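Local coordinates for protein thioredoxin peroxidase 2 (Plasmodium falciparum, PDB 2C0D) that probably reduces hydrogen peroxide and organic hydroperoxides with electrons from thioredoxin, as a mitochondrial 2-Cys peroxiredoxin, at residues B[60-64]-B[132-138]; B[85-91]-B[175-180]. All coordinates share one frame; numbering follows the deposited sequence.

Interaction 1. Residues B[60-64]-B[132-138]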
ATOM      1  N   CYS B  60      13.047   2.022  -4.804  1.00  8.80           N
ATOM      2  CA  CYS B  60      11.701   2.508  -4.484  1.00  7.98           C
ATOM      3  C   CYS B  60      11.159   3.058  -5.813  1.00  7.45           C
ATOM      4  O   CYS B  60      11.732   3.995  -6.359  1.00  7.85           O
ATOM      5  CB  CYS B  60      11.758   3.593  -3.402  1.00  8.68           C
ATOM      6  SG  CYS B  60      10.177   4.349  -3.099  1.00 13.34           S
ATOM      7  N   LEU B  61      10.133   2.414  -6.362  1.00  6.12           N
ATOM      8  CA  LEU B  61       9.530   2.888  -7.609  1.00  5.96           C
ATOM      9  C   LEU B  61       8.364   3.800  -7.253  1.00  6.77           C
ATOM     10  O   LEU B  61       7.409   3.355  -6.581  1.00  7.78           O
ATOM     11  CB  LEU B  61       8.994   1.734  -8.450  1.00  8.15           C
ATOM     12  CG  LEU B  61       9.975   0.599  -8.717  1.00  7.20           C
ATOM     13  CD1 LEU B  61       9.374  -0.444  -9.672  1.00  9.82           C
ATOM     14  CD2 LEU B  61      11.350   1.142  -9.233  1.00  9.10           C
ATOM     15  N   LEU B  62       8.392   5.038  -7.723  1.00  5.36           N
ATOM     16  CA  LEU B  62       7.365   5.999  -7.398  1.00  6.05           C
ATOM     17  C   LEU B  62       6.650   6.376  -8.698  1.00  7.27           C
ATOM     18  O   LEU B  62       7.193   7.161  -9.496  1.00  7.14           O
ATOM     19  CB  LEU B  62       8.030   7.237  -6.759  1.00  7.75           C
ATOM     20  CG  LEU B  62       7.158   8.390  -6.266  1.00  9.11           C
ATOM     21  CD1 LEU B  62       6.415   8.030  -4.985  1.00  9.56           C
ATOM     22  CD2 LEU B  62       8.043   9.625  -6.027  1.00 11.34           C
ATOM     23  N   PHE B  63       5.455   5.826  -8.920  1.00  4.56           N
ATOM     24  CA  PHE B  63       4.691   6.130 -10.148  1.00  4.40           C
ATOM     25  C   PHE B  63       3.783   7.340  -9.922  1.00  5.20           C
ATOM     26  O   PHE B  63       3.253   7.562  -8.808  1.00  5.79           O
ATOM     27  CB  PHE B  63       3.772   4.955 -10.495  1.00  6.26           C
ATOM     28  CG  PHE B  63       4.501   3.733 -10.996  1.00  4.95           C
ATOM     29  CD1 PHE B  63       4.652   3.519 -12.379  1.00  5.28           C
ATOM     30  CD2 PHE B  63       4.985   2.788 -10.098  1.00  5.32           C
ATOM     31  CE1 PHE B  63       5.290   2.376 -12.852  1.00  6.43           C
ATOM     32  CE2 PHE B  63       5.614   1.626 -10.558  1.00  6.95           C
ATOM     33  CZ  PHE B  63       5.752   1.409 -11.938  1.00  7.52           C
ATOM     34  N   TYR B  64       3.576   8.131 -10.974  1.00  5.29           N
ATOM     35  CA  TYR B  64       2.683   9.312 -10.815  1.00  6.23           C
ATOM     36  C   TYR B  64       2.181   9.749 -12.183  1.00  6.59           C
ATOM     37  O   TYR B  64       2.789   9.378 -13.220  1.00  6.68           O
ATOM     38  CB  TYR B  64       3.409  10.485 -10.116  1.00  7.79           C
ATOM     39  CG  TYR B  64       4.691  10.815 -10.828  1.00  8.92           C
ATOM     40  CD1 TYR B  64       4.709  11.664 -11.969  1.00 10.99           C
ATOM     41  CD2 TYR B  64       5.890  10.220 -10.413  1.00 10.87           C
ATOM     42  CE1 TYR B  64       5.901  11.905 -12.660  1.00 13.19           C
ATOM     43  CE2 TYR B  64       7.082  10.453 -11.104  1.00 13.13           C
ATOM     44  CZ  TYR B  64       7.078  11.274 -12.212  1.00 14.18           C
ATOM     45  OH  TYR B  64       8.301  11.448 -12.844  1.00 19.88           O
ATOM     46  N   ILE B 132       5.699  -0.641 -18.252  1.00  6.42           N
ATOM     47  CA  ILE B 132       6.156  -0.678 -16.871  1.00  5.94           C
ATOM     48  C   ILE B 132       4.931  -0.494 -15.996  1.00  4.67           C
ATOM     49  O   ILE B 132       4.670  -1.304 -15.083  1.00  5.44           O
ATOM     50  CB  ILE B 132       7.202   0.396 -16.573  1.00  5.07           C
ATOM     51  CG1 ILE B 132       8.444   0.240 -17.510  1.00  6.60           C
ATOM     52  CG2 ILE B 132       7.642   0.289 -15.075  1.00  7.47           C
ATOM     53  CD1 ILE B 132       9.399   1.422 -17.343  1.00  8.01           C
ATOM     54  N   SER B 133       4.170   0.570 -16.259  1.00  5.00           N
ATOM     55  CA  SER B 133       2.931   0.790 -15.466  1.00  6.43           C
ATOM     56  C   SER B 133       1.984  -0.396 -15.591  1.00  7.14           C
ATOM     57  O   SER B 133       1.373  -0.801 -14.594  1.00  7.99           O
ATOM     58  CB  SER B 133       2.214   2.103 -15.845  1.00  5.41           C
ATOM     59  OG  SER B 133       3.112   3.196 -15.658  1.00  9.06           O
ATOM     60  N   LYS B 134       1.887  -1.005 -16.783  1.00  6.72           N
ATOM     61  CA  LYS B 134       0.981  -2.161 -16.938  1.00  8.14           C
ATOM     62  C   LYS B 134       1.411  -3.334 -16.051  1.00  8.28           C
ATOM     63  O   LYS B 134       0.565  -3.975 -15.385  1.00  8.46           O
ATOM     64  CB  LYS B 134       0.912  -2.618 -18.405  1.00  7.65           C
ATOM     65  CG  LYS B 134      -0.184  -3.715 -18.655  1.00 11.05           C
ATOM     66  N   ASN B 135       2.708  -3.604 -16.050  1.00  8.65           N
ATOM     67  CA  ASN B 135       3.240  -4.771 -15.342  1.00  9.58           C
ATOM     68  C   ASN B 135       3.330  -4.577 -13.831  1.00 10.40           C
ATOM     69  O   ASN B 135       3.441  -5.567 -13.093  1.00 11.46           O
ATOM     70  CB  ASN B 135       4.569  -5.135 -15.942  1.00  9.42           C
ATOM     71  CG  ASN B 135       4.392  -5.971 -17.215  1.00 12.17           C
ATOM     72  OD1 ASN B 135       4.555  -5.491 -18.334  1.00 11.74           O
ATOM     73  ND2 ASN B 135       3.957  -7.208 -17.034  1.00 11.25           N
ATOM     74  N   TYR B 136       3.268  -3.328 -13.383  1.00  7.29           N
ATOM     75  CA  TYR B 136       3.052  -3.031 -11.932  1.00  6.50           C
ATOM     76  C   TYR B 136       1.570  -2.808 -11.548  1.00  7.05           C
ATOM     77  O   TYR B 136       1.293  -2.434 -10.392  1.00  6.63           O
ATOM     78  CB  TYR B 136       3.991  -1.915 -11.453  1.00  7.34           C
ATOM     79  CG  TYR B 136       5.430  -2.389 -11.382  1.00  6.89           C
ATOM     80  CD1 TYR B 136       5.948  -2.901 -10.174  1.00  7.63           C
ATOM     81  CD2 TYR B 136       6.282  -2.306 -12.494  1.00  6.98           C
ATOM     82  CE1 TYR B 136       7.296  -3.373 -10.088  1.00  7.09           C
ATOM     83  CE2 TYR B 136       7.661  -2.785 -12.418  1.00  5.63           C
ATOM     84  CZ  TYR B 136       8.123  -3.311 -11.207  1.00  8.69           C
ATOM     85  OH  TYR B 136       9.422  -3.767 -11.083  1.00  8.78           O
ATOM     86  N   ASN B 137       0.645  -3.088 -12.495  1.00  5.83           N
ATOM     87  CA  ASN B 137      -0.814  -3.034 -12.270  1.00  8.11           C
ATOM     88  C   ASN B 137      -1.265  -1.619 -11.890  1.00  7.04           C
ATOM     89  O   ASN B 137      -2.202  -1.428 -11.103  1.00  9.11           O
ATOM     90  CB  ASN B 137      -1.203  -4.034 -11.164  1.00  9.88           C
ATOM     91  CG  ASN B 137      -0.992  -5.484 -11.587  1.00 14.17           C
ATOM     92  OD1 ASN B 137      -1.026  -5.825 -12.768  1.00 20.88           O
ATOM     93  ND2 ASN B 137      -0.778  -6.360 -10.595  1.00 22.25           N
ATOM     94  N   VAL B 138      -0.584  -0.599 -12.430  1.00  5.94           N
ATOM     95  CA  VAL B 138      -0.924   0.790 -12.111  1.00  6.50           C
ATOM     96  C   VAL B 138      -1.213   1.634 -13.377  1.00  7.29           C
ATOM     97  O   VAL B 138      -1.256   2.852 -13.299  1.00  8.22           O
ATOM     98  CB  VAL B 138       0.155   1.496 -11.231  1.00  6.14           C
ATOM     99  CG1 VAL B 138       0.207   0.855  -9.841  1.00  9.16           C
ATOM    100  CG2 VAL B 138       1.550   1.494 -11.895  1.00  8.10           C
TER
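The hydroxyl of Tyr136 donates a hydrogen bond to the backbone oxygen of Tyr32, while the same OH lies 3.6 Å from Leu61 CD1 on strand 58-63. That methyl comes in over a face of the tyrosine ring. Leu61 CD1 is 3.9 Å from the Tyr136 ring centroid and 29° off the normal, a CH-pi contact shifted toward the hydroxyl end. The ring atom nearest the methyl is Tyr136 CZ, 3.5 Å from Leu61 CD1.

Phe63, two residues further along the same side of the strand, is more extensively buried against the other segment. Val138 CG2 sits over the centre of one face of its ring, 3.8 Å from the Phe63 centroid. With chi1 at -67°, this methyl lies between the backbone N and the carbonyl carbon of Val138 and faces the ring. Ile132 CG2 meets the edge of the ring, 3.8 Å from Phe63 CZ. The Phe63 and Tyr136 rings meet obliquely, with planes at 46° and centroids 5.7 Å apart.

Helix 131-135 ends in a Schellman motif. Asn137 has positive phi, Val138 N bonds back to Ser133 O and Asn137 N to Lys134 O. This turn brings Val138 round to the phenylalanine. Asp127 binds the backbone N of both Ile132 and Ser133.

No hydrogen bond joins residues 60-64 to 132-138. Apolar and CH-pi contacts therefore carry this interface in the thioredoxin-type fold, with the buried tyrosine hydroxyl satisfied by a backbone carbonyl.

Interaction 2. Residues B[85-91]-B[175-180]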
ATOM      1  N   ASP B  85      18.198  10.606   2.889  1.00 12.72           N
ATOM      2  CA  ASP B  85      17.655   9.504   3.723  1.00 13.54           C
ATOM      3  C   ASP B  85      17.494   8.205   2.913  1.00 12.40           C
ATOM      4  O   ASP B  85      17.787   7.099   3.414  1.00 11.84           O
ATOM      5  CB  ASP B  85      16.329   9.906   4.326  1.00 14.59           C
ATOM      6  CG  ASP B  85      16.479  11.033   5.346  1.00 21.25           C
ATOM      7  OD1 ASP B  85      17.355  10.913   6.249  1.00 28.76           O
ATOM      8  OD2 ASP B  85      15.751  12.034   5.239  1.00 26.19           O
ATOM      9  N   PHE B  86      17.048   8.320   1.659  1.00 10.80           N
ATOM     10  CA  PHE B  86      17.068   7.142   0.767  1.00 10.07           C
ATOM     11  C   PHE B  86      18.486   6.651   0.523  1.00 10.54           C
ATOM     12  O   PHE B  86      18.744   5.451   0.624  1.00 10.41           O
ATOM     13  CB  PHE B  86      16.356   7.409  -0.586  1.00  9.46           C
ATOM     14  CG  PHE B  86      14.870   7.619  -0.445  1.00 11.02           C
ATOM     15  CD1 PHE B  86      13.987   6.547  -0.591  1.00 10.65           C
ATOM     16  CD2 PHE B  86      14.334   8.875  -0.179  1.00  8.04           C
ATOM     17  CE1 PHE B  86      12.594   6.725  -0.459  1.00 10.40           C
ATOM     18  CE2 PHE B  86      12.910   9.062  -0.048  1.00 10.74           C
ATOM     19  CZ  PHE B  86      12.046   7.959  -0.181  1.00 10.57           C
ATOM     20  N   GLU B  87      19.414   7.569   0.228  1.00 10.56           N
ATOM     21  CA  GLU B  87      20.807   7.198   0.040  1.00 11.74           C
ATOM     22  C   GLU B  87      21.417   6.495   1.263  1.00 10.74           C
ATOM     23  O   GLU B  87      22.117   5.471   1.115  1.00 11.32           O
ATOM     24  CB  GLU B  87      21.622   8.431  -0.344  1.00 12.90           C
ATOM     25  CG  GLU B  87      21.255   8.943  -1.743  1.00 17.72           C
ATOM     26  CD  GLU B  87      22.193  10.032  -2.218  1.00 25.33           C
ATOM     27  OE1 GLU B  87      23.373  10.019  -1.799  1.00 27.62           O
ATOM     28  OE2 GLU B  87      21.744  10.885  -3.023  1.00 31.59           O
ATOM     29  N   ASN B  88      21.106   6.998   2.454  1.00 10.93           N
ATOM     30  CA  ASN B  88      21.635   6.417   3.705  1.00 11.03           C
ATOM     31  C   ASN B  88      21.157   4.975   3.891  1.00 11.63           C
ATOM     32  O   ASN B  88      21.844   4.167   4.495  1.00 12.42           O
ATOM     33  CB  ASN B  88      21.187   7.228   4.919  1.00 10.48           C
ATOM     34  CG  ASN B  88      21.840   8.617   4.979  1.00 13.95           C
ATOM     35  OD1 ASN B  88      22.877   8.856   4.353  1.00 14.70           O
ATOM     36  ND2 ASN B  88      21.200   9.537   5.699  1.00 14.71           N
ATOM     37  N   LYS B  89      19.981   4.682   3.353  1.00 10.26           N
ATOM     38  CA  LYS B  89      19.412   3.342   3.437  1.00 11.58           C
ATOM     39  C   LYS B  89      19.732   2.434   2.229  1.00 11.45           C
ATOM     40  O   LYS B  89      19.208   1.312   2.138  1.00 12.34           O
ATOM     41  CB  LYS B  89      17.894   3.450   3.652  1.00 10.94           C
ATOM     42  CG  LYS B  89      17.543   4.203   4.935  1.00 12.93           C
ATOM     43  CD  LYS B  89      16.032   4.412   5.066  1.00 13.30           C
ATOM     44  CE  LYS B  89      15.691   5.562   6.019  1.00 18.28           C
ATOM     45  NZ  LYS B  89      16.109   5.285   7.435  1.00 19.73           N
ATOM     46  N   ASN B  90      20.613   2.904   1.326  1.00 10.29           N
ATOM     47  CA  ASN B  90      21.003   2.157   0.150  1.00 10.01           C
ATOM     48  C   ASN B  90      19.778   1.871  -0.749  1.00 10.26           C
ATOM     49  O   ASN B  90      19.621   0.761  -1.241  1.00  9.60           O
ATOM     50  CB  ASN B  90      21.676   0.835   0.536  1.00 10.78           C
ATOM     51  CG  ASN B  90      22.483   0.247  -0.600  1.00 16.33           C
ATOM     52  OD1 ASN B  90      22.885   0.972  -1.527  1.00 20.68           O
ATOM     53  ND2 ASN B  90      22.713  -1.068  -0.552  1.00 17.21           N
ATOM     54  N   VAL B  91      18.936   2.885  -0.936  1.00  9.75           N
ATOM     55  CA  VAL B  91      17.741   2.768  -1.782  1.00  9.42           C
ATOM     56  C   VAL B  91      17.878   3.695  -2.992  1.00 10.26           C
ATOM     57  O   VAL B  91      18.094   4.908  -2.826  1.00 11.24           O
ATOM     58  CB  VAL B  91      16.438   3.164  -1.014  1.00 10.52           C
ATOM     59  CG1 VAL B  91      15.192   3.029  -1.966  1.00 11.32           C
ATOM     60  CG2 VAL B  91      16.275   2.305   0.226  1.00  9.98           C
ATOM     61  N   VAL B 175       7.032   6.409   3.968  1.00 10.65           N
ATOM     62  CA  VAL B 175       7.777   5.542   3.048  1.00  9.48           C
ATOM     63  C   VAL B 175       9.105   5.107   3.641  1.00  9.01           C
ATOM     64  O   VAL B 175       9.487   3.930   3.570  1.00  8.36           O
ATOM     65  CB  VAL B 175       7.961   6.250   1.675  1.00  9.77           C
ATOM     66  CG1 VAL B 175       8.870   5.469   0.741  1.00 10.95           C
ATOM     67  CG2 VAL B 175       6.585   6.415   1.071  1.00  9.18           C
ATOM     68  N   LEU B 176       9.785   6.056   4.282  1.00  7.94           N
ATOM     69  CA  LEU B 176      11.079   5.758   4.871  1.00  9.31           C
ATOM     70  C   LEU B 176      10.919   4.772   6.046  1.00  9.62           C
ATOM     71  O   LEU B 176      11.746   3.893   6.199  1.00  9.85           O
ATOM     72  CB  LEU B 176      11.796   7.042   5.301  1.00  9.78           C
ATOM     73  CG  LEU B 176      12.311   7.849   4.084  1.00 10.50           C
ATOM     74  CD1 LEU B 176      12.674   9.305   4.533  1.00 13.16           C
ATOM     75  CD2 LEU B 176      13.475   7.178   3.445  1.00 13.24           C
ATOM     76  N   ARG B 177       9.850   4.904   6.837  1.00 10.24           N
ATOM     77  CA  ARG B 177       9.581   3.912   7.914  1.00 10.76           C
ATOM     78  C   ARG B 177       9.298   2.501   7.390  1.00 11.21           C
ATOM     79  O   ARG B 177       9.757   1.484   7.965  1.00 11.09           O
ATOM     80  CB  ARG B 177       8.421   4.382   8.786  1.00 11.01           C
ATOM     81  CG  ARG B 177       8.809   5.580   9.641  1.00 16.76           C
ATOM     82  N   THR B 178       8.535   2.451   6.304  1.00 10.52           N
ATOM     83  CA  THR B 178       8.287   1.197   5.580  1.00 11.06           C
ATOM     84  C   THR B 178       9.600   0.548   5.120  1.00 10.32           C
ATOM     85  O   THR B 178       9.833  -0.667   5.303  1.00  9.70           O
ATOM     86  CB  THR B 178       7.339   1.465   4.393  1.00 11.64           C
ATOM     87  OG1 THR B 178       6.064   1.891   4.903  1.00 16.13           O
ATOM     88  CG2 THR B 178       7.150   0.199   3.567  1.00 14.17           C
ATOM     89  N   ILE B 179      10.461   1.348   4.492  1.00  9.35           N
ATOM     90  CA  ILE B 179      11.775   0.865   4.098  1.00  9.10           C
ATOM     91  C   ILE B 179      12.561   0.354   5.319  1.00  9.54           C
ATOM     92  O   ILE B 179      13.106  -0.754   5.274  1.00  9.79           O
ATOM     93  CB  ILE B 179      12.565   1.959   3.347  1.00  9.09           C
ATOM     94  CG1 ILE B 179      11.894   2.188   1.975  1.00  8.25           C
ATOM     95  CG2 ILE B 179      14.031   1.532   3.188  1.00  9.89           C
ATOM     96  CD1 ILE B 179      12.355   3.498   1.248  1.00  9.66           C
ATOM     97  N   ASP B 180      12.570   1.136   6.408  1.00 10.12           N
ATOM     98  CA  ASP B 180      13.235   0.721   7.640  1.00 11.84           C
ATOM     99  C   ASP B 180      12.802  -0.673   8.112  1.00 11.38           C
ATOM    100  O   ASP B 180      13.643  -1.515   8.496  1.00 11.34           O
ATOM    101  CB  ASP B 180      12.975   1.730   8.752  1.00 12.36           C
ATOM    102  CG  ASP B 180      13.927   2.920   8.694  1.00 17.66           C
ATOM    103  OD1 ASP B 180      14.922   2.843   7.937  1.00 20.39           O
ATOM    104  OD2 ASP B 180      13.647   3.925   9.396  1.00 20.94           O
TER
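Helix 83-88, with the turn that follows it, packs against 172-188, the last helix of the modelled chain, on one face of the central sheet. Phe86, Lys89, Leu176 and Ile179 carry the contact. Leu176 CD2 stands almost squarely over the phenylalanine ring, 3.8 Å from the Phe86 centroid and 4° off the normal. The other methyl of the leucine turns to Asp85, with Leu176 CD1 3.7 Å from Asp85 CB. Ile179 CD1 approaches the ring obliquely, 3.7 Å from Phe86 CE1. Val175 CG1 comes to the ring edge, 4.1 Å from the same Phe86 CE1.

Helix 83-88 closes with a Schellman motif: Asn90 has positive phi, Val91 N bonds to Phe86 O and Asn90 N to Glu87 O. The chain then enters strand 91-97 of the thioredoxin-type sheet. At its start Val91 CG2 and Ile179 CG2 meet tip to tip, 3.8 Å apart.

Lys89 runs across the leucine and isoleucine, its CE 3.8 Å from Leu176 CD2. A bend at the last torsion (chi4 -65°) then carries the amine to Asp180. Lys89 NZ makes a salt bridge to the syn lone pair of Asp180 OD1, at 2.8 Å.

How the interactions relate
The centres of the two contacts are about 19 Å apart, on opposite sides of the chain's centre. Their segments alternate along the chain: 60-64, 85-91, 132-138, 175-180. Strand 58-63 carries one side of interaction 1, and its other face reaches interaction 2. Leu61 and Phe63 face helix 131-135 and the turn after it. Cys60 points to the other face, where interaction 2 joins helices 83-88 and 172-188. There Cys60 SG lies 4.2 Å from Val175 CG1, so the two contacts touch through this residue. Strand 91-97, which starts at Val91, pairs parallel with strand 58-63. Helices thus cover both faces of one sheet, as in the thioredoxin fold of peroxiredoxins.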